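Local structure of Glyco_hydro_cc domain-containing protein (Cryptococcus neoformans, 6UBC) at residues 285-295 and 324-335; 306-316 and 334-345. The protein probably binds beta-1,3-glucan oligosaccharides, as an oligosaccharide-binding member (subgroup VII) of glycoside hydrolase family GH128. One frame throughout, in Å; residues are numbered along the deposited sequence.

Contact 1. Residues 285-295 and 324-335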
loop_
_atom_site.group_PDB
_atom_site.type_symbol
_atom_site.label_atom_id
_atom_site.label_comp_id
_atom_site.label_asym_id
_atom_site.label_seq_id
_atom_site.Cartn_x
_atom_site.Cartn_y
_atom_site.Cartn_z
ATOM N N ILE A 285 4.261 -1.179 -16.189
ATOM C CA ILE A 285 5.051 -2.390 -16.539
ATOM C C ILE A 285 4.138 -3.416 -17.240
ATOM O O ILE A 285 3.089 -3.772 -16.711
ATOM C CB ILE A 285 5.704 -2.995 -15.288
ATOM C CG1 ILE A 285 6.265 -1.944 -14.328
ATOM C CG2 ILE A 285 6.777 -4.000 -15.685
ATOM C CD1 ILE A 285 6.763 -2.512 -13.015
ATOM N N ALA A 286 4.556 -3.936 -18.392
ATOM C CA ALA A 286 3.869 -5.071 -19.037
ATOM C C ALA A 286 3.914 -6.276 -18.080
ATOM O O ALA A 286 4.937 -6.515 -17.423
ATOM C CB ALA A 286 4.540 -5.357 -20.365
ATOM N N VAL A 287 2.848 -7.061 -18.074
ATOM C CA VAL A 287 2.757 -8.266 -17.236
ATOM C C VAL A 287 4.016 -9.110 -17.324
ATOM O O VAL A 287 4.555 -9.471 -16.236
ATOM C CB VAL A 287 1.501 -9.085 -17.552
ATOM C CG1 VAL A 287 1.517 -10.433 -16.861
ATOM C CG2 VAL A 287 0.289 -8.304 -17.105
ATOM N N ALA A 288 4.445 -9.489 -18.522
ATOM C CA ALA A 288 5.533 -10.466 -18.650
ATOM C C ALA A 288 6.814 -9.886 -18.057
ATOM O O ALA A 288 7.572 -10.687 -17.417
ATOM C CB ALA A 288 5.732 -10.892 -20.101
ATOM N N ASP A 289 7.105 -8.605 -18.305
ATOM C CA ASP A 289 8.308 -7.941 -17.741
ATOM C C ASP A 289 8.186 -7.917 -16.211
ATOM O O ASP A 289 9.195 -8.152 -15.486
ATOM C CB ASP A 289 8.503 -6.524 -18.264
ATOM C CG ASP A 289 8.728 -6.570 -19.774
ATOM O OD1 ASP A 289 9.313 -7.530 -20.205
ATOM O OD2 ASP A 289 8.230 -5.720 -20.490
ATOM N N ALA A 290 6.970 -7.671 -15.707
ATOM C CA ALA A 290 6.841 -7.533 -14.237
ATOM C C ALA A 290 7.049 -8.893 -13.563
ATOM O O ALA A 290 7.651 -8.966 -12.429
ATOM C CB ALA A 290 5.512 -6.950 -13.895
ATOM N N ALA A 291 6.509 -9.934 -14.192
ATOM C CA ALA A 291 6.586 -11.302 -13.639
ATOM C C ALA A 291 8.062 -11.687 -13.492
ATOM O O ALA A 291 8.457 -12.162 -12.434
ATOM C CB ALA A 291 5.838 -12.259 -14.529
ATOM N N SER A 292 8.840 -11.505 -14.565
ATOM C CA SER A 292 10.280 -11.833 -14.588
ATOM C C SER A 292 11.013 -11.028 -13.498
ATOM O O SER A 292 11.820 -11.636 -12.782
ATOM C CB SER A 292 10.893 -11.637 -15.950
ATOM O OG SER A 292 12.270 -12.022 -15.820
ATOM N N LEU A 293 10.716 -9.732 -13.308
ATOM C CA LEU A 293 11.415 -8.885 -12.302
ATOM C C LEU A 293 11.050 -9.351 -10.885
ATOM O O LEU A 293 11.924 -9.426 -10.035
ATOM C CB LEU A 293 11.046 -7.423 -12.536
ATOM C CG LEU A 293 11.728 -6.430 -11.606
ATOM C CD1 LEU A 293 13.227 -6.558 -11.724
ATOM C CD2 LEU A 293 11.290 -4.993 -11.974
ATOM N N TRP A 294 9.757 -9.614 -10.662
ATOM C CA TRP A 294 9.248 -10.151 -9.395
ATOM C C TRP A 294 10.053 -11.411 -9.038
ATOM O O TRP A 294 10.648 -11.473 -7.952
ATOM C CB TRP A 294 7.753 -10.435 -9.557
ATOM C CG TRP A 294 7.210 -11.126 -8.347
ATOM C CD1 TRP A 294 7.212 -12.467 -8.159
ATOM C CD2 TRP A 294 6.572 -10.548 -7.188
ATOM N NE1 TRP A 294 6.636 -12.758 -6.957
ATOM C CE2 TRP A 294 6.242 -11.611 -6.334
ATOM C CE3 TRP A 294 6.219 -9.242 -6.791
ATOM C CZ2 TRP A 294 5.613 -11.423 -5.109
ATOM C CZ3 TRP A 294 5.607 -9.039 -5.574
ATOM C CH2 TRP A 294 5.293 -10.127 -4.746
ATOM N N ASP A 295 10.145 -12.338 -9.968
ATOM C CA ASP A 295 10.768 -13.646 -9.727
ATOM C C ASP A 295 12.273 -13.480 -9.496
ATOM O O ASP A 295 12.770 -14.089 -8.543
ATOM C CB ASP A 295 10.486 -14.656 -10.834
ATOM C CG ASP A 295 9.128 -15.320 -10.630
ATOM O OD1 ASP A 295 8.725 -15.476 -9.445
ATOM O OD2 ASP A 295 8.498 -15.620 -11.631
ATOM N N TRP A 324 -4.591 -7.709 -15.345
ATOM C CA TRP A 324 -3.130 -7.546 -15.159
ATOM C C TRP A 324 -2.651 -8.505 -14.065
ATOM O O TRP A 324 -1.748 -9.348 -14.320
ATOM C CB TRP A 324 -2.781 -6.097 -14.820
ATOM C CG TRP A 324 -1.327 -5.763 -14.980
ATOM C CD1 TRP A 324 -0.724 -5.106 -16.027
ATOM C CD2 TRP A 324 -0.284 -6.075 -14.049
ATOM N NE1 TRP A 324 0.636 -5.022 -15.801
ATOM C CE2 TRP A 324 0.939 -5.644 -14.622
ATOM C CE3 TRP A 324 -0.246 -6.769 -12.846
ATOM C CZ2 TRP A 324 2.163 -5.908 -14.021
ATOM C CZ3 TRP A 324 0.970 -7.014 -12.251
ATOM C CH2 TRP A 324 2.144 -6.512 -12.802
ATOM N N LEU A 325 -3.216 -8.361 -12.865
ATOM C CA LEU A 325 -2.778 -9.167 -11.728
ATOM C C LEU A 325 -3.032 -10.640 -12.024
ATOM O O LEU A 325 -2.256 -11.510 -11.576
ATOM C CB LEU A 325 -3.486 -8.763 -10.457
ATOM C CG LEU A 325 -2.826 -9.263 -9.178
ATOM C CD1 LEU A 325 -1.378 -8.771 -9.016
ATOM C CD2 LEU A 325 -3.637 -8.868 -7.966
ATOM N N SER A 326 -4.162 -10.950 -12.637
ATOM C CA SER A 326 -4.517 -12.377 -12.865
ATOM C C SER A 326 -3.496 -12.992 -13.814
ATOM O O SER A 326 -3.079 -14.157 -13.576
ATOM C CB SER A 326 -5.921 -12.569 -13.339
ATOM O OG SER A 326 -6.184 -11.915 -14.579
ATOM N N ALA A 327 -3.124 -12.281 -14.861
ATOM C CA ALA A 327 -2.082 -12.817 -15.774
ATOM C C ALA A 327 -0.737 -12.874 -15.060
ATOM O O ALA A 327 -0.002 -13.842 -15.252
ATOM C CB ALA A 327 -1.977 -12.033 -17.048
ATOM N N PHE A 328 -0.386 -11.863 -14.290
ATOM C CA PHE A 328 0.876 -11.805 -13.515
ATOM C C PHE A 328 0.940 -13.026 -12.595
ATOM O O PHE A 328 1.966 -13.696 -12.493
ATOM C CB PHE A 328 0.921 -10.485 -12.723
ATOM C CG PHE A 328 2.033 -10.306 -11.723
ATOM C CD1 PHE A 328 3.296 -9.850 -12.126
ATOM C CD2 PHE A 328 1.839 -10.563 -10.361
ATOM C CE1 PHE A 328 4.328 -9.727 -11.202
ATOM C CE2 PHE A 328 2.864 -10.386 -9.454
ATOM C CZ PHE A 328 4.109 -9.976 -9.865
ATOM N N SER A 329 -0.160 -13.340 -11.930
ATOM C CA SER A 329 -0.248 -14.461 -10.967
ATOM C C SER A 329 0.016 -15.786 -11.671
ATOM O O SER A 329 0.680 -16.674 -11.059
ATOM C CB SER A 329 -1.619 -14.466 -10.282
ATOM O OG SER A 329 -1.725 -15.527 -9.306
ATOM N N SER A 330 -0.494 -15.915 -12.885
ATOM C CA SER A 330 -0.298 -17.088 -13.760
ATOM C C SER A 330 1.165 -17.251 -14.129
ATOM O O SER A 330 1.635 -18.412 -14.121
ATOM C CB SER A 330 -1.120 -16.983 -14.985
ATOM O OG SER A 330 -2.446 -17.139 -14.580
ATOM N N GLN A 331 1.863 -16.159 -14.395
ATOM C CA GLN A 331 3.257 -16.151 -14.941
ATOM C C GLN A 331 4.355 -16.220 -13.876
ATOM O O GLN A 331 5.383 -16.764 -14.178
ATOM C CB GLN A 331 3.438 -14.929 -15.817
ATOM C CG GLN A 331 2.484 -15.031 -17.022
ATOM C CD GLN A 331 2.630 -13.883 -18.004
ATOM O OE1 GLN A 331 3.734 -13.386 -18.233
ATOM N NE2 GLN A 331 1.511 -13.498 -18.613
ATOM N N ILE A 332 4.146 -15.759 -12.662
ATOM C CA ILE A 332 5.187 -15.792 -11.595
ATOM C C ILE A 332 5.367 -17.216 -11.085
ATOM O O ILE A 332 4.420 -17.982 -11.046
ATOM C CB ILE A 332 4.935 -14.819 -10.430
ATOM C CG1 ILE A 332 3.581 -15.066 -9.737
ATOM C CG2 ILE A 332 5.014 -13.422 -10.962
ATOM C CD1 ILE A 332 3.235 -14.016 -8.740
ATOM N N SER A 333 6.603 -17.520 -10.661
ATOM C CA SER A 333 6.945 -18.847 -10.101
ATOM C C SER A 333 6.812 -18.819 -8.594
ATOM O O SER A 333 6.593 -19.889 -8.001
ATOM C CB SER A 333 8.294 -19.319 -10.609
ATOM O OG SER A 333 8.134 -19.727 -11.987
ATOM N N THR A 334 7.074 -17.694 -7.960
ATOM C CA THR A 334 6.942 -17.538 -6.478
ATOM C C THR A 334 5.779 -16.601 -6.205
ATOM O O THR A 334 5.845 -15.437 -6.701
ATOM C CB THR A 334 8.220 -16.986 -5.845
ATOM O OG1 THR A 334 9.213 -17.989 -6.074
ATOM C CG2 THR A 334 8.061 -16.654 -4.375
ATOM N N SER A 335 4.727 -17.062 -5.536
ATOM C CA SER A 335 3.513 -16.215 -5.371
ATOM C C SER A 335 3.770 -15.209 -4.243
ATOM O O SER A 335 4.795 -15.298 -3.511
ATOM C CB SER A 335 2.190 -16.957 -5.204
ATOM O OG SER A 335 1.062 -16.024 -5.437
HETATM O O HOH W 1 7.853 -17.921 -13.874
HETATM O O HOH W 2 10.535 -17.369 -8.436
#
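W324 and W294, one from each helix, each spend the indole N-H on a carbonyl of the opposite segment. W324 NE1 gives its hydrogen to I285 O at 2.9 Å; the oxygen lies in the ring plane and the donor stands almost in line with the C=O, fixing the residue before the N-cap A286. W294 NE1 reaches T334 O at 2.8 Å, with the oxygen tilted out of the indole plane. Tryptophan suits both places, since a large apolar ring can be buried while its one polar atom is paid for. D295 satisfies the backbone where the chain leaves helix 324-331: the carboxylate takes S333 N on OD2 at 2.9 Å and T334 N on OD1 at 3.1 Å, both from the syn side, though tilted out of the carboxylate plane. One water donates to Q331 O and D295 OD2 and accepts from S333 OG; another joins OD1, weakly, to T334 OG1. Between these polar ends the packing is apolar. The V287 rotamer (chi1 171°) puts CG2 beside the backbone N, over the W324 pyrrole ring and 3.5 Å from its centroid, and sends CG1 against A327, F328 and Q331, making the whole side chain a knob in the hole of these four residues. F328 is the reciprocal knob; its edge meets the W294 face in a T-shaped stack, planes at 83°. The small A290 and A291 let the axes approach to 9.0 Å. The helices cross at -47°, and their alternation with parallel strands is consistent with the outer layer of a (beta/alpha)8 barrel, the fold expected of GH128.

Contact 2. Residues 306-316 and 334-345; sequences SILISPSMCHQ and TSWDITNLHINK
S310 and N340 lock the middle of this contact through two bonds. N340 N donates to S310 OG at 2.9 Å, and N340 ND2 to S310 O, which lies in the amide plane; N340 OD1 meets T369. The serine hydroxyl (chi1 80°) also donates to P311 O, while its CB sits over the W336 five-membered ring. A small side chain fits there, as does S312, whose CB stands over the centre of the H342 imidazole at 3.3 Å; H342 ND1 bonds E274. S306-S312 against W336-N340 is closely packed: I309 and I338 form the one backbone bridge, S310 N donates to I338 O at 2.9 Å, L308 O accepts from both D337 N and I338 N, and D337 OD2 takes L308 N on its anti lone pair. D337 OD1 forms a salt bridge with K302.

Beyond, waters link M313 to N340 and H342, and of M313-Q316 only Q316 makes direct hydrogen bonds across: OE1 accepts from N344 N at 2.9 Å, the donor above its carbonyl plane, and NE2 gives to N344 O. Strand 307-309 pairs with strand 268-270, strand 339-345 with 366-375, and helix 348-362 packs against M313, T339 and L341.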
loop_
_atom_site.group_PDB
_atom_site.type_symbol
_atom_site.label_atom_id
_atom_site.label_comp_id
_atom_site.label_asym_id
_atom_site.label_seq_id
_atom_site.Cartn_x
_atom_site.Cartn_y
_atom_site.Cartn_z
ATOM N N SER A 306 11.536 -12.770 4.193
ATOM C CA SER A 306 10.787 -11.534 3.810
ATOM C C SER A 306 9.342 -11.933 3.510
ATOM O O SER A 306 9.127 -12.994 2.859
ATOM C CB SER A 306 11.428 -10.828 2.659
ATOM O OG SER A 306 12.745 -10.447 3.006
ATOM N N ILE A 307 8.385 -11.166 4.024
ATOM C CA ILE A 307 6.960 -11.286 3.632
ATOM C C ILE A 307 6.750 -10.531 2.299
ATOM O O ILE A 307 7.129 -9.317 2.235
ATOM C CB ILE A 307 6.046 -10.771 4.752
ATOM C CG1 ILE A 307 6.070 -11.682 5.973
ATOM C CG2 ILE A 307 4.637 -10.616 4.274
ATOM C CD1 ILE A 307 5.601 -11.001 7.224
ATOM N N LEU A 308 6.166 -11.193 1.285
ATOM C CA LEU A 308 5.992 -10.610 -0.064
ATOM C C LEU A 308 4.573 -10.076 -0.238
ATOM O O LEU A 308 3.589 -10.804 -0.078
ATOM C CB LEU A 308 6.280 -11.610 -1.142
ATOM C CG LEU A 308 7.662 -12.248 -1.048
ATOM C CD1 LEU A 308 7.901 -13.017 -2.321
ATOM C CD2 LEU A 308 8.743 -11.200 -0.820
ATOM N N ILE A 309 4.494 -8.781 -0.526
ATOM C CA ILE A 309 3.218 -8.092 -0.789
ATOM C C ILE A 309 3.143 -7.836 -2.303
ATOM O O ILE A 309 4.078 -7.331 -2.887
ATOM C CB ILE A 309 3.137 -6.836 0.067
ATOM C CG1 ILE A 309 3.131 -7.250 1.547
ATOM C CG2 ILE A 309 1.949 -5.977 -0.277
ATOM C CD1 ILE A 309 4.224 -6.568 2.347
ATOM N N SER A 310 2.013 -8.129 -2.910
ATOM C CA SER A 310 1.844 -8.151 -4.390
ATOM C C SER A 310 1.989 -6.728 -4.926
ATOM O O SER A 310 1.913 -5.741 -4.175
ATOM C CB SER A 310 0.501 -8.721 -4.765
ATOM O OG SER A 310 -0.555 -7.798 -4.644
ATOM N N PRO A 311 2.145 -6.578 -6.266
ATOM C CA PRO A 311 1.919 -5.271 -6.875
ATOM C C PRO A 311 0.495 -4.772 -6.603
ATOM O O PRO A 311 -0.421 -5.562 -6.368
ATOM C CB PRO A 311 2.099 -5.489 -8.398
ATOM C CG PRO A 311 2.892 -6.811 -8.471
ATOM C CD PRO A 311 2.354 -7.627 -7.291
ATOM N N SER A 312 0.329 -3.456 -6.648
ATOM C CA SER A 312 -0.966 -2.780 -6.479
ATOM C C SER A 312 -1.610 -2.509 -7.837
ATOM O O SER A 312 -0.975 -1.867 -8.648
ATOM C CB SER A 312 -0.793 -1.467 -5.730
ATOM O OG SER A 312 0.302 -0.698 -6.254
ATOM N N MET A 313 -2.901 -2.806 -7.964
ATOM C CA MET A 313 -3.668 -2.463 -9.193
ATOM C C MET A 313 -4.333 -1.075 -9.064
ATOM O O MET A 313 -5.238 -0.860 -8.217
ATOM C CB MET A 313 -4.721 -3.518 -9.519
ATOM C CG MET A 313 -4.118 -4.886 -9.798
ATOM S SD MET A 313 -2.921 -5.013 -11.153
ATOM C CE MET A 313 -1.376 -4.773 -10.264
ATOM N N CYS A 314 -4.048 -0.208 -10.015
ATOM C CA CYS A 314 -4.767 1.100 -10.063
ATOM C C CYS A 314 -6.222 0.847 -10.434
ATOM O O CYS A 314 -7.031 1.667 -10.042
ATOM C CB CYS A 314 -4.119 2.099 -11.018
ATOM S SG CYS A 314 -4.245 1.548 -12.727
ATOM N N HIS A 315 -6.534 -0.240 -11.145
ATOM C CA HIS A 315 -7.906 -0.505 -11.680
ATOM C C HIS A 315 -8.823 -1.046 -10.578
ATOM O O HIS A 315 -9.990 -1.266 -10.882
ATOM C CB HIS A 315 -7.891 -1.352 -12.923
ATOM C CG HIS A 315 -7.350 -0.661 -14.122
ATOM N ND1 HIS A 315 -6.006 -0.716 -14.470
ATOM C CD2 HIS A 315 -7.984 0.123 -15.055
ATOM C CE1 HIS A 315 -5.836 0.015 -15.582
ATOM N NE2 HIS A 315 -7.036 0.483 -16.003
ATOM N N GLN A 316 -8.322 -1.283 -9.365
ATOM C CA GLN A 316 -9.149 -1.694 -8.195
ATOM C C GLN A 316 -9.918 -2.960 -8.624
ATOM O O GLN A 316 -9.312 -3.857 -9.240
ATOM C CB GLN A 316 -10.068 -0.536 -7.773
ATOM C CG GLN A 316 -9.276 0.715 -7.405
ATOM C CD GLN A 316 -10.147 1.737 -6.719
ATOM O OE1 GLN A 316 -10.583 1.498 -5.568
ATOM N NE2 GLN A 316 -10.407 2.832 -7.454
ATOM N N THR A 334 7.074 -17.694 -7.960
ATOM C CA THR A 334 6.942 -17.538 -6.478
ATOM C C THR A 334 5.779 -16.601 -6.205
ATOM O O THR A 334 5.845 -15.437 -6.701
ATOM C CB THR A 334 8.220 -16.986 -5.845
ATOM O OG1 THR A 334 9.213 -17.989 -6.074
ATOM C CG2 THR A 334 8.061 -16.654 -4.375
ATOM N N SER A 335 4.727 -17.062 -5.536
ATOM C CA SER A 335 3.513 -16.215 -5.371
ATOM C C SER A 335 3.770 -15.209 -4.243
ATOM O O SER A 335 4.795 -15.298 -3.511
ATOM C CB SER A 335 2.190 -16.957 -5.204
ATOM O OG SER A 335 1.062 -16.024 -5.437
ATOM N N TRP A 336 2.839 -14.296 -4.076
ATOM C CA TRP A 336 2.903 -13.350 -2.957
ATOM C C TRP A 336 2.261 -13.979 -1.715
ATOM O O TRP A 336 1.452 -14.953 -1.868
ATOM C CB TRP A 336 2.249 -12.038 -3.332
ATOM C CG TRP A 336 0.801 -12.132 -3.721
ATOM C CD1 TRP A 336 -0.256 -12.037 -2.871
ATOM C CD2 TRP A 336 0.264 -12.164 -5.040
ATOM N NE1 TRP A 336 -1.410 -12.047 -3.571
ATOM C CE2 TRP A 336 -1.127 -12.091 -4.914
ATOM C CE3 TRP A 336 0.810 -12.213 -6.314
ATOM C CZ2 TRP A 336 -1.963 -12.132 -6.013
ATOM C CZ3 TRP A 336 -0.030 -12.262 -7.406
ATOM C CH2 TRP A 336 -1.403 -12.246 -7.247
ATOM N N ASP A 337 2.560 -13.389 -0.557
ATOM C CA ASP A 337 1.925 -13.784 0.728
ATOM C C ASP A 337 0.659 -12.959 0.963
ATOM O O ASP A 337 -0.306 -13.480 1.520
ATOM C CB ASP A 337 2.923 -13.608 1.858
ATOM C CG ASP A 337 4.156 -14.428 1.692
ATOM O OD1 ASP A 337 3.996 -15.608 1.553
ATOM O OD2 ASP A 337 5.250 -13.883 1.731
ATOM N N ILE A 338 0.724 -11.676 0.591
ATOM C CA ILE A 338 -0.276 -10.625 0.937
ATOM C C ILE A 338 -0.698 -9.884 -0.336
ATOM O O ILE A 338 0.176 -9.436 -1.060
ATOM C CB ILE A 338 0.254 -9.702 2.041
ATOM C CG1 ILE A 338 0.420 -10.481 3.358
ATOM C CG2 ILE A 338 -0.638 -8.486 2.205
ATOM C CD1 ILE A 338 1.095 -9.699 4.407
ATOM N N THR A 339 -2.006 -9.832 -0.581
ATOM C CA THR A 339 -2.602 -9.175 -1.763
ATOM C C THR A 339 -2.658 -7.678 -1.416
ATOM O O THR A 339 -3.166 -7.303 -0.360
ATOM C CB THR A 339 -3.975 -9.720 -2.137
ATOM O OG1 THR A 339 -3.872 -11.142 -2.219
ATOM C CG2 THR A 339 -4.453 -9.154 -3.456
ATOM N N ASN A 340 -2.117 -6.873 -2.320
ATOM C CA ASN A 340 -1.936 -5.423 -2.159
ATOM C C ASN A 340 -3.087 -4.711 -2.834
ATOM O O ASN A 340 -3.192 -4.848 -4.096
ATOM C CB ASN A 340 -0.616 -5.018 -2.823
ATOM C CG ASN A 340 -0.234 -3.567 -2.652
ATOM O OD1 ASN A 340 -1.032 -2.772 -2.179
ATOM N ND2 ASN A 340 1.000 -3.223 -3.069
ATOM N N LEU A 341 -3.839 -3.890 -2.105
ATOM C CA LEU A 341 -4.912 -3.073 -2.693
ATOM C C LEU A 341 -4.564 -1.582 -2.584
ATOM O O LEU A 341 -4.011 -1.131 -1.539
ATOM C CB LEU A 341 -6.237 -3.310 -1.955
ATOM C CG LEU A 341 -7.059 -4.502 -2.441
ATOM C CD1 LEU A 341 -6.274 -5.786 -2.387
ATOM C CD2 LEU A 341 -8.384 -4.617 -1.633
ATOM N N HIS A 342 -5.055 -0.845 -3.576
ATOM C CA HIS A 342 -5.221 0.627 -3.562
ATOM C C HIS A 342 -6.724 0.828 -3.619
ATOM O O HIS A 342 -7.368 0.352 -4.569
ATOM C CB HIS A 342 -4.480 1.250 -4.769
ATOM C CG HIS A 342 -3.019 1.332 -4.512
ATOM N ND1 HIS A 342 -2.169 1.929 -5.396
ATOM C CD2 HIS A 342 -2.294 0.853 -3.494
ATOM C CE1 HIS A 342 -0.958 1.790 -4.921
ATOM N NE2 HIS A 342 -0.972 1.124 -3.741
ATOM N N ILE A 343 -7.263 1.520 -2.616
ATOM C CA ILE A 343 -8.716 1.764 -2.571
ATOM C C ILE A 343 -8.961 3.254 -2.746
ATOM O O ILE A 343 -8.562 4.039 -1.864
ATOM C CB ILE A 343 -9.299 1.204 -1.281
ATOM C CG1 ILE A 343 -9.100 -0.313 -1.236
ATOM C CG2 ILE A 343 -10.773 1.512 -1.160
ATOM C CD1 ILE A 343 -9.698 -0.967 0.008
ATOM N N ASN A 344 -9.591 3.598 -3.857
ATOM C CA ASN A 344 -9.926 5.015 -4.178
ATOM C C ASN A 344 -11.432 5.006 -4.420
ATOM O O ASN A 344 -11.833 4.699 -5.544
ATOM C CB ASN A 344 -9.095 5.521 -5.354
ATOM C CG ASN A 344 -7.625 5.558 -4.943
ATOM O OD1 ASN A 344 -7.271 6.348 -4.089
ATOM N ND2 ASN A 344 -6.783 4.815 -5.651
ATOM N N LYS A 345 -12.173 5.266 -3.349
ATOM C CA LYS A 345 -13.635 5.127 -3.336
ATOM C C LYS A 345 -14.209 6.249 -2.491
ATOM O O LYS A 345 -13.450 6.897 -1.797
ATOM C CB LYS A 345 -14.003 3.751 -2.794
ATOM C CG LYS A 345 -13.603 2.561 -3.666
ATOM C CD LYS A 345 -14.258 2.499 -5.047
ATOM C CE LYS A 345 -13.908 1.179 -5.669
ATOM N NZ LYS A 345 -14.494 1.004 -7.010
HETATM O O HOH W 3 7.127 -15.117 3.449
HETATM O O HOH W 4 2.390 -0.999 -4.480
HETATM O O HOH W 5 -6.012 -2.364 -6.010
HETATM O O HOH W 6 -4.601 -4.726 -6.321
HETATM O O HOH W 7 -7.054 3.832 -8.328
#

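How the contacts relate
Contacts 1 and 2 have centres 12 Å apart and share T334 and S335. Their segments alternate along the chain. Contact 1 joins helices 287-298 and 324-331, with strand 307-309 and the short helix 319-322 between them in the chain; contact 2 joins strands 307-309 and 339-345, which follow those helices, a beta/alpha succession in which the helices form the outer layer and the strands the inner one. The layers touch directly: W324 packs on M313, W294 on I309 O, F328 on P311 and S329 on W336. Contact 2 lies about 7 Å from the centre of the chain and contact 1 about 18 Å, centre to centre.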